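Peroxide stress regulator PerR, FUR family (Streptococcus pyogenes, PDB 4LMY) senses peroxide stress as a metal-dependent, DNA-binding transcription regulator of the FUR family, working as a zinc-containing dimer. Local coordinates at the interface of chains A and B. Residues are numbered along the deposited sequence; one frame, centred on the assembly and turned at random. Chains: chain A/B, Peroxide stress regulator PerR, FUR family.

The interface of chains A and B. Residues chain A 105, 140-142; chain B 134-135, 137.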
loop_
_atom_site.group_PDB
_atom_site.type_symbol
_atom_site.label_atom_id
_atom_site.label_comp_id
_atom_site.label_asym_id
_atom_site.label_seq_id
_atom_site.Cartn_x
_atom_site.Cartn_y
_atom_site.Cartn_z
ATOM N N GLU A 105 12.135 4.836 15.314
ATOM C CA GLU A 105 12.723 6.164 15.159
ATOM C C GLU A 105 13.740 6.448 16.257
ATOM O O GLU A 105 14.708 7.183 16.051
ATOM C CB GLU A 105 11.625 7.228 15.197
ATOM C CG GLU A 105 10.532 7.044 14.155
ATOM C CD GLU A 105 10.709 7.948 12.949
ATOM O OE1 GLU A 105 9.685 8.388 12.388
ATOM O OE2 GLU A 105 11.866 8.222 12.563
ATOM N N ALA A 140 8.499 1.257 6.794
ATOM C CA ALA A 140 7.695 1.971 7.773
ATOM C C ALA A 140 8.573 2.429 8.929
ATOM O O ALA A 140 9.618 1.835 9.190
ATOM C CB ALA A 140 6.568 1.082 8.287
ATOM N N TYR A 141 8.150 3.499 9.593
ATOM C CA TYR A 141 8.824 3.985 10.791
ATOM C C TYR A 141 7.837 4.154 11.942
ATOM O O TYR A 141 6.667 4.478 11.737
ATOM C CB TYR A 141 9.552 5.304 10.513
ATOM C CG TYR A 141 10.654 5.179 9.485
ATOM C CD1 TYR A 141 11.963 4.912 9.868
ATOM C CD2 TYR A 141 10.386 5.323 8.127
ATOM C CE1 TYR A 141 12.973 4.794 8.929
ATOM C CE2 TYR A 141 11.390 5.205 7.183
ATOM C CZ TYR A 141 12.680 4.941 7.590
ATOM O OH TYR A 141 13.682 4.822 6.652
ATOM N N GLY A 142 8.309 3.929 13.161
ATOM C CA GLY A 142 7.460 4.103 14.315
ATOM C C GLY A 142 8.242 4.048 15.604
ATOM O O GLY A 142 9.466 4.150 15.596
ATOM N N THR B 134 4.737 6.049 12.857
ATOM C CA THR B 134 4.916 7.494 12.732
ATOM C C THR B 134 4.809 7.965 11.286
ATOM O O THR B 134 4.228 9.015 11.006
ATOM C CB THR B 134 6.275 7.948 13.297
ATOM O OG1 THR B 134 7.322 7.141 12.745
ATOM C CG2 THR B 134 6.293 7.823 14.817
ATOM N N ARG B 135 5.381 7.192 10.370
ATOM C CA ARG B 135 5.402 7.568 8.963
ATOM C C ARG B 135 5.753 6.384 8.071
ATOM O O ARG B 135 6.538 5.512 8.446
ATOM C CB ARG B 135 6.409 8.697 8.735
ATOM C CG ARG B 135 7.840 8.304 9.076
ATOM C CD ARG B 135 8.744 9.515 9.233
ATOM N NE ARG B 135 10.060 9.136 9.745
ATOM C CZ ARG B 135 11.124 8.899 8.983
ATOM N NH1 ARG B 135 11.043 9.006 7.663
ATOM N NH2 ARG B 135 12.276 8.559 9.546
ATOM N N PRO B 137 6.984 6.562 4.361
ATOM C CA PRO B 137 7.304 7.240 3.101
ATOM C C PRO B 137 7.279 6.253 1.942
ATOM O O PRO B 137 7.903 5.195 2.009
ATOM C CB PRO B 137 8.723 7.766 3.335
ATOM C CG PRO B 137 9.288 6.882 4.395
ATOM C CD PRO B 137 8.133 6.535 5.283
#
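Strand 140-143 of chain A lies antiparallel against strand 132-135 of chain B, and the loop carrying A:Glu105 reaches over the same stretch of chain B. The strands are paired through A:Tyr141 and B:Arg135: the amide N of A:Tyr141 donates to the carbonyl O of B:Arg135 at 2.8 Å, and the carbonyl O of A:Tyr141 takes the amide N of B:Thr134 at 2.7 Å.

Beside this short beta bridge, B:Arg135 does two jobs with one flat group. Its guanidinium lies over the ring of A:Tyr141, the two planes only 5° apart, with NH2 of B:Arg135 3.7 Å from the ring centroid of A:Tyr141 in a cation-pi stack. Along its edge it grips the carboxylate of A:Glu105 side-on: NE of B:Arg135 meets OE1 of A:Glu105 at 2.8 Å, a salt bridge as well as a hydrogen bond, and its NH2 meets OE2 at 3.1 Å. Both oxygens are met on their syn sides, though the carboxylate is twisted 36° from the guanidinium. The arm starts with CG tucked between the backbone N and carbonyl carbon (chi1 62°), then runs extended to NE, which carries the flat head across the tyrosine.

On the anti side of OE1 of A:Glu105, the hydroxyl OG1 of B:Thr134 donates a further bond of 2.7 Å. OE1 thus accepts from both NE and the threonine hydroxyl, which should fix the carboxylate's rotation and stabilise its negative charge. B:Pro137 packs against the ring's edge, its CD 3.8 Å from CD2 of A:Tyr141.

A:Glu105 lies between A:Cys104 and A:Cys107, ligands of the four-cysteine zinc site, so this contact ties the loop at that structural metal to the partner's strand. The two-fold axis repeats it with the chains exchanged, within the dimerisation region of the FUR fold.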